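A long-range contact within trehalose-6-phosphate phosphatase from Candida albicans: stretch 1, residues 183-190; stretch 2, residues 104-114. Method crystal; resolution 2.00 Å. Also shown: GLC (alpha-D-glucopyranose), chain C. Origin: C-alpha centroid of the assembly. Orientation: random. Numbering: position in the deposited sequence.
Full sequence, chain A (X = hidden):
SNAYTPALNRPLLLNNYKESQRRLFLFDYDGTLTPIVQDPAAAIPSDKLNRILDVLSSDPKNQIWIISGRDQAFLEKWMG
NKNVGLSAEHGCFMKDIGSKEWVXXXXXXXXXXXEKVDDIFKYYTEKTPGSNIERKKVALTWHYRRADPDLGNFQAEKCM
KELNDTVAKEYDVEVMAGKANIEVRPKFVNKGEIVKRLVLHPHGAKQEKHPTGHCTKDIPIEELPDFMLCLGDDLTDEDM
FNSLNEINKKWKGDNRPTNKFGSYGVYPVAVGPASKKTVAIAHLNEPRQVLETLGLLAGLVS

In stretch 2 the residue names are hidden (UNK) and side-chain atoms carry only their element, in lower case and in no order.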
ATOM      1  N   GLU A 183     -12.667   6.558   0.262  1.00 33.61           N
ATOM      2  CA  GLU A 183     -11.735   7.168   1.182  1.00 36.42           C
ATOM      3  C   GLU A 183     -11.399   8.539   0.670  1.00 34.43           C
ATOM      4  O   GLU A 183     -11.319   8.734  -0.506  1.00 36.47           O
ATOM      5  CB  GLU A 183     -10.465   6.317   1.341  1.00 34.77           C
ATOM      6  CG  GLU A 183     -10.687   4.911   1.890  1.00 36.31           C
ATOM      7  CD  GLU A 183      -9.609   4.445   2.843  1.00 37.18           C
ATOM      8  OE1 GLU A 183      -9.018   5.259   3.525  1.00 44.27           O
ATOM      9  OE2 GLU A 183      -9.366   3.252   2.925  1.00 40.47           O
ATOM     10  N   VAL A 184     -11.226   9.484   1.570  1.00 35.50           N
ATOM     11  CA  VAL A 184     -10.822  10.840   1.219  1.00 35.72           C
ATOM     12  C   VAL A 184      -9.584  11.261   2.007  1.00 34.37           C
ATOM     13  O   VAL A 184      -9.521  11.100   3.225  1.00 34.47           O
ATOM     14  CB  VAL A 184     -11.955  11.852   1.476  1.00 37.36           C
ATOM     15  CG1 VAL A 184     -11.493  13.258   1.135  1.00 36.95           C
ATOM     16  CG2 VAL A 184     -13.192  11.488   0.648  1.00 36.48           C
ATOM     17  N   ARG A 185      -8.588  11.782   1.306  1.00 34.92           N
ATOM     18  CA  ARG A 185      -7.385  12.237   1.967  1.00 33.64           C
ATOM     19  C   ARG A 185      -6.719  13.300   1.092  1.00 35.04           C
ATOM     20  O   ARG A 185      -7.052  13.405  -0.087  1.00 32.11           O
ATOM     21  CB  ARG A 185      -6.459  11.051   2.240  1.00 35.69           C
ATOM     22  CG  ARG A 185      -5.986  10.387   0.999  1.00 36.59           C
ATOM     23  CD  ARG A 185      -4.475  10.241   0.965  1.00 36.67           C
ATOM     24  NE  ARG A 185      -4.127   9.352  -0.137  1.00 38.24           N
ATOM     25  CZ  ARG A 185      -4.129   9.718  -1.411  1.00 37.22           C
ATOM     26  NH1 ARG A 185      -4.412  10.973  -1.746  1.00 41.21           N
ATOM     27  NH2 ARG A 185      -3.824   8.838  -2.349  1.00 39.07           N
ATOM     28  N   PRO A 186      -5.796  14.100   1.678  1.00 35.92           N
ATOM     29  CA  PRO A 186      -5.105  15.156   0.929  1.00 35.36           C
ATOM     30  C   PRO A 186      -4.455  14.580  -0.301  1.00 33.78           C
ATOM     31  O   PRO A 186      -3.954  13.454  -0.256  1.00 30.81           O
ATOM     32  CB  PRO A 186      -4.049  15.670   1.914  1.00 32.96           C
ATOM     33  CG  PRO A 186      -4.615  15.362   3.263  1.00 34.13           C
ATOM     34  CD  PRO A 186      -5.347  14.050   3.084  1.00 32.70           C
ATOM     35  N   LYS A 187      -4.507  15.327  -1.395  1.00 34.23           N
ATOM     36  CA  LYS A 187      -4.038  14.821  -2.664  1.00 37.14           C
ATOM     37  C   LYS A 187      -2.520  14.707  -2.694  1.00 37.61           C
ATOM     38  O   LYS A 187      -1.971  13.855  -3.395  1.00 38.07           O
ATOM     39  CB  LYS A 187      -4.543  15.704  -3.811  1.00 43.24           C
ATOM     40  CG  LYS A 187      -4.334  15.083  -5.177  1.00 45.54           C
ATOM     41  CD  LYS A 187      -5.289  15.648  -6.232  1.00 48.05           C
ATOM     42  CE  LYS A 187      -4.839  16.998  -6.732  1.00 52.48           C
ATOM     43  NZ  LYS A 187      -3.597  16.872  -7.544  1.00 61.02           N
ATOM     44  N   PHE A 188      -1.830  15.555  -1.941  1.00 34.69           N
ATOM     45  CA  PHE A 188      -0.382  15.626  -2.092  1.00 39.22           C
ATOM     46  C   PHE A 188       0.386  14.781  -1.074  1.00 38.98           C
ATOM     47  O   PHE A 188       1.612  14.852  -1.009  1.00 38.82           O
ATOM     48  CB  PHE A 188       0.066  17.093  -2.034  1.00 42.29           C
ATOM     49  CG  PHE A 188      -0.519  17.923  -3.143  1.00 43.12           C
ATOM     50  CD1 PHE A 188      -0.084  17.758  -4.450  1.00 47.40           C
ATOM     51  CD2 PHE A 188      -1.527  18.839  -2.889  1.00 44.29           C
ATOM     52  CE1 PHE A 188      -0.634  18.505  -5.482  1.00 50.56           C
ATOM     53  CE2 PHE A 188      -2.083  19.585  -3.915  1.00 50.29           C
ATOM     54  CZ  PHE A 188      -1.636  19.416  -5.214  1.00 47.20           C
ATOM     55  N   VAL A 189      -0.341  13.990  -0.287  1.00 35.61           N
ATOM     56  CA  VAL A 189       0.231  12.834   0.413  1.00 35.55           C
ATOM     57  C   VAL A 189      -0.399  11.561  -0.179  1.00 38.60           C
ATOM     58  O   VAL A 189      -1.602  11.537  -0.450  1.00 38.81           O
ATOM     59  CB  VAL A 189      -0.003  12.875   1.944  1.00 36.78           C
ATOM     60  CG1 VAL A 189       0.862  13.950   2.619  1.00 42.06           C
ATOM     61  CG2 VAL A 189      -1.478  13.063   2.272  1.00 37.12           C
ATOM     62  N   ASN A 190       0.413  10.530  -0.407  1.00 34.47           N
ATOM     63  CA  ASN A 190      -0.072   9.256  -0.943  1.00 34.24           C
ATOM     64  C   ASN A 190       1.017   8.187  -0.859  1.00 31.31           C
ATOM     65  O   ASN A 190       2.175   8.499  -0.562  1.00 28.27           O
ATOM     66  CB  ASN A 190      -0.539   9.403  -2.393  1.00 31.93           C
ATOM     67  CG  ASN A 190       0.559   9.927  -3.304  1.00 35.56           C
ATOM     68  OD1 ASN A 190       1.469   9.183  -3.698  1.00 32.33           O
ATOM     69  ND2 ASN A 190       0.463  11.212  -3.670  1.00 35.17           N
ATOM     70  N   UNK A 104       4.276  13.125  10.829  1.00 35.70           N
ATOM     71  CA  UNK A 104       3.029  13.468  10.145  1.00 34.67           C
ATOM     72  C   UNK A 104       3.310  14.270   8.890  1.00 36.05           C
ATOM     73  O   UNK A 104       3.489  15.482   8.968  1.00 31.89           O
ATOM     74  n   UNK A 104      -0.180  15.162  11.149  1.00 35.94           N
ATOM     75  c   UNK A 104       0.738  14.565  10.398  1.00 35.96           C
ATOM     76  c   UNK A 104       2.085  14.271  11.060  1.00 36.03           C
ATOM     77  o   UNK A 104       0.524  14.230   9.238  1.00 33.70           O
ATOM     78  N   UNK A 105       3.282  13.614   7.731  1.00 31.77           N
ATOM     79  CA  UNK A 105       3.599  14.306   6.481  1.00 36.77           C
ATOM     80  C   UNK A 105       2.502  15.288   6.082  1.00 34.75           C
ATOM     81  O   UNK A 105       2.700  16.124   5.199  1.00 32.94           O
ATOM     82  c   UNK A 105       5.112  12.408   5.347  1.00 36.96           C
ATOM     83  c   UNK A 105       5.178  11.414   6.491  1.00 38.16           C
ATOM     84  c   UNK A 105       3.858  13.305   5.344  1.00 35.72           C
ATOM     85  c   UNK A 105       5.217  11.677   4.011  1.00 37.02           C
ATOM     86  N   UNK A 106       1.345  15.203   6.734  1.00 31.65           N
ATOM     87  CA  UNK A 106       0.244  16.109   6.415  1.00 34.13           C
ATOM     88  C   UNK A 106       0.059  17.186   7.492  1.00 33.31           C
ATOM     89  O   UNK A 106      -0.923  17.922   7.477  1.00 33.09           O
ATOM     90  c   UNK A 106      -1.047  15.329   6.228  1.00 34.37           C
ATOM     91  N   UNK A 107       1.004  17.272   8.420  1.00 32.72           N
ATOM     92  CA  UNK A 107       0.872  18.144   9.588  1.00 36.12           C
ATOM     93  C   UNK A 107       0.619  19.612   9.217  1.00 35.72           C
ATOM     94  O   UNK A 107       0.023  20.359   9.986  1.00 36.76           O
ATOM     95  c   UNK A 107       2.112  18.031  10.464  1.00 35.22           C
ATOM     96  N   UNK A 108       1.082  20.031   8.048  1.00 37.44           N
ATOM     97  CA  UNK A 108       0.939  21.431   7.663  1.00 43.06           C
ATOM     98  C   UNK A 108      -0.261  21.653   6.745  1.00 42.04           C
ATOM     99  O   UNK A 108      -0.539  22.787   6.338  1.00 41.23           O
ATOM    100  c   UNK A 108       2.218  21.928   6.992  1.00 39.57           C
ATOM    101  o   UNK A 108       2.445  21.253   5.765  1.00 43.07           O
ATOM    102  N   UNK A 109      -0.960  20.571   6.402  1.00 37.57           N
ATOM    103  CA  UNK A 109      -2.092  20.658   5.478  1.00 37.49           C
ATOM    104  C   UNK A 109      -3.383  21.166   6.123  1.00 34.86           C
ATOM    105  O   UNK A 109      -3.618  20.978   7.311  1.00 33.71           O
ATOM    106  c   UNK A 109      -0.176  17.307   2.422  1.00 44.49           C
ATOM    107  c   UNK A 109      -2.357  19.300   4.810  1.00 36.40           C
ATOM    108  c   UNK A 109       0.410  18.298   1.671  1.00 50.43           C
ATOM    109  c   UNK A 109      -0.794  19.945   2.942  1.00 50.14           C
ATOM    110  c   UNK A 109      -1.063  17.632   3.437  1.00 44.30           C
ATOM    111  c   UNK A 109      -1.373  18.951   3.720  1.00 42.34           C
ATOM    112  c   UNK A 109       0.106  19.624   1.927  1.00 51.03           C
ATOM    113  N   UNK A 110      -4.197  21.839   5.315  1.00 34.85           N
ATOM    114  CA  UNK A 110      -5.526  22.291   5.713  1.00 35.74           C
ATOM    115  C   UNK A 110      -6.484  21.101   5.893  1.00 38.10           C
ATOM    116  O   UNK A 110      -6.667  20.300   4.974  1.00 35.39           O
ATOM    117  o   UNK A 110      -8.026  23.570   6.028  1.00 38.56           O
ATOM    118  c   UNK A 110      -7.509  23.693   4.898  1.00 40.71           C
ATOM    119  c   UNK A 110      -6.057  23.276   4.663  1.00 35.01           C
ATOM    120  o   UNK A 110      -8.140  24.153   3.923  1.00 45.08           O
ATOM    121  N   UNK A 111      -7.102  21.012   7.068  1.00 38.78           N
ATOM    122  CA  UNK A 111      -7.979  19.894   7.408  1.00 39.64           C
ATOM    123  C   UNK A 111      -9.465  20.255   7.436  1.00 41.80           C
ATOM    124  O   UNK A 111     -10.290  19.454   7.871  1.00 40.72           O
ATOM    125  s   UNK A 111      -6.200  17.274   7.614  1.00 41.90           S
ATOM    126  c   UNK A 111      -7.572  19.321   8.770  1.00 39.65           C
ATOM    127  c   UNK A 111      -6.207  18.659   8.768  1.00 39.87           C
ATOM    128  c   UNK A 111      -4.471  17.171   7.162  1.00 39.42           C
ATOM    129  N   UNK A 112      -9.822  21.437   6.945  1.00 40.43           N
ATOM    130  CA  UNK A 112     -11.199  21.903   7.092  1.00 41.10           C
ATOM    131  C   UNK A 112     -12.174  21.169   6.173  1.00 41.05           C
ATOM    132  O   UNK A 112     -13.387  21.289   6.316  1.00 43.01           O
ATOM    133  c   UNK A 112     -11.275  23.416   6.857  1.00 46.28           C
ATOM    134  o   UNK A 112     -10.940  23.760   5.525  1.00 43.77           O
ATOM    135  N   UNK A 113     -11.639  20.403   5.230  1.00 40.77           N
ATOM    136  CA  UNK A 113     -12.466  19.578   4.365  1.00 39.67           C
ATOM    137  C   UNK A 113     -13.120  18.408   5.113  1.00 40.69           C
ATOM    138  O   UNK A 113     -14.158  17.911   4.687  1.00 38.74           O
ATOM    139  c   UNK A 113     -10.256  16.949   3.943  1.00 38.70           C
ATOM    140  c   UNK A 113      -9.321  14.430   4.655  1.00 35.11           C
ATOM    141  c   UNK A 113     -10.387  18.339   3.624  1.00 37.17           C
ATOM    142  n   UNK A 113      -8.256  17.931   4.218  1.00 39.33           N
ATOM    143  c   UNK A 113      -9.154  18.894   3.813  1.00 37.60           C
ATOM    144  c   UNK A 113     -10.664  14.618   4.304  1.00 36.53           C
ATOM    145  c   UNK A 113      -8.911  16.728   4.306  1.00 35.54           C
ATOM    146  c   UNK A 113      -8.432  15.471   4.669  1.00 34.94           C
ATOM    147  c   UNK A 113     -11.632  19.046   3.195  1.00 37.51           C
ATOM    148  c   UNK A 113     -11.143  15.866   3.949  1.00 35.53           C
ATOM    149  N   UNK A 114     -12.524  17.999   6.229  1.00 35.81           N
ATOM    150  CA  UNK A 114     -12.930  16.779   6.930  1.00 41.42           C
ATOM    151  C   UNK A 114     -14.408  16.777   7.314  1.00 45.56           C
ATOM    152  O   UNK A 114     -15.117  15.792   7.081  1.00 44.44           O
ATOM    153  c   UNK A 114      -9.825  15.844   9.104  1.00 37.17           C
ATOM    154  o   UNK A 114      -9.902  16.596  10.072  1.00 38.16           O
ATOM    155  c   UNK A 114     -10.670  16.066   7.871  1.00 35.14           C
ATOM    156  c   UNK A 114     -12.068  16.561   8.185  1.00 38.30           C
ATOM    157  n   UNK A 114      -8.994  14.803   9.072  1.00 38.03           N
TER
HETATM  158  C1  GLC C   2      -9.269  -1.603   5.621  1.00 29.01           C
HETATM  159  C2  GLC C   2      -9.518  -0.468   6.605  1.00 31.87           C
HETATM  160  C3  GLC C   2      -9.392   0.875   5.879  1.00 29.58           C
HETATM  161  C4  GLC C   2      -8.027   0.960   5.218  1.00 30.35           C
HETATM  162  C5  GLC C   2      -7.862  -0.224   4.270  1.00 29.08           C
HETATM  163  C6  GLC C   2      -6.459  -0.226   3.692  1.00 30.66           C
HETATM  164  O1  GLC C   2     -10.298  -1.631   4.633  1.00 31.34           O
HETATM  165  O2  GLC C   2     -10.821  -0.620   7.161  1.00 29.35           O
HETATM  166  O3  GLC C   2      -9.518   1.942   6.807  1.00 29.18           O
HETATM  167  O4  GLC C   2      -7.900   2.191   4.475  1.00 29.84           O
HETATM  168  O5  GLC C   2      -8.008  -1.451   4.967  1.00 30.92           O
HETATM  169  O6  GLC C   2      -5.522  -0.475   4.746  1.00 28.91           O

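Position 104 carries two side-chain carbons, the second holding one oxygen and one nitrogen, and touches nothing on stretch 1. Its oxygen accepts a hydrogen bond from the backbone N of position 106 at 2.8 Å. This is Asn104, and its OD1 helps fold the first of two type I turns.

Position 105 has four carbons, forked at the second, and its first carbon packs near Val189: Leu105. Its CB lies 4.1 Å from Val189 CG1, and its backbone O is closer still, 3.8 Å from the same methyl.

Position 106 has a single carbon, directed toward stretch 1 and 4.3 Å from Val189 CG1. Ala106 is thus small where the backbones run near, its CA 6.8 Å from the CA of Val189.

Position 107 also has one carbon, but it is out of reach. Ala107 closes the first turn, its N bonded to Asn104 O at 3.1 Å.

Position 108 shows one carbon and then one oxygen, exposed and far from stretch 1. Ser108 is a turn residue.

Position 109 has one carbon followed by a ring of six carbons, pointed toward stretch 1 and packed against Pro186, Phe188 and Val189, so it is Phe109. The second turn, closed by its N on Ala106 O at 2.9 Å, delivers the ring. Val189 CG1 meets the ring edge, 3.5 Å from Phe109 CE2, while Pro186 CB is 3.9 Å from Phe109 CD2 and Phe188 CB is 3.9 Å from Phe109 CZ.

Position 110 has two carbons, the second with two oxygens, set sideways and clear of stretch 1. One oxygen accepts from the backbone N of position 112 at 2.9 Å and from that residue's side-chain oxygen at 3.0 Å. Asp110 therefore shapes its own stretch.

Position 111 is an unbranched chain of two carbons, a sulfur and a carbon, its last carbon near Pro186, the pattern of Met111. Its CB points sideways, but the tip comes nearer, with CE 4.3 Å from Pro186 CG.

Position 112 has one carbon and one oxygen, out of reach of stretch 1: Ser112, the partner of Asp110 OD1 just described.

Position 113 bears fused five- and six-membered rings with eight carbons and one nitrogen, lying against Val184, Arg185 and Pro186, unmistakably Trp113. Directed toward the strand, it spans three residues: CZ3 is 3.5 Å from Val184 CG1, CH2 is 4.0 Å from Arg185 CA, and CZ2 is 3.7 Å from Pro186 CD.

Position 114 has three carbons, the third with an oxygen and a nitrogen, and touches nothing on stretch 1. Gln114 NE2 stays 6.9 Å from Val184 O and hydrogen-bonds elsewhere in the structure.

The contact works by apolar packing, with no hydrogen bond between the stretches. Two aromatic rings cover a strand end and the loop after it: Trp113 takes Val184 to Pro186, Phe109 takes Pro186, Phe188 and Val189, and Pro186 is shared. Val184 and Pro186 point toward stretch 2 while Arg185 points away, the alternation expected of a strand; Arg185 NH1 instead bonds Pro186 O at 2.9 Å. The rule to read is that polar side chains, Asn104 and Asp110, fix the local backbone, and apolar ones, chiefly the large rings of Phe109 and Trp113, make the contact across.

Stretch 2, residues 104-114: NLAASFDMSWQ
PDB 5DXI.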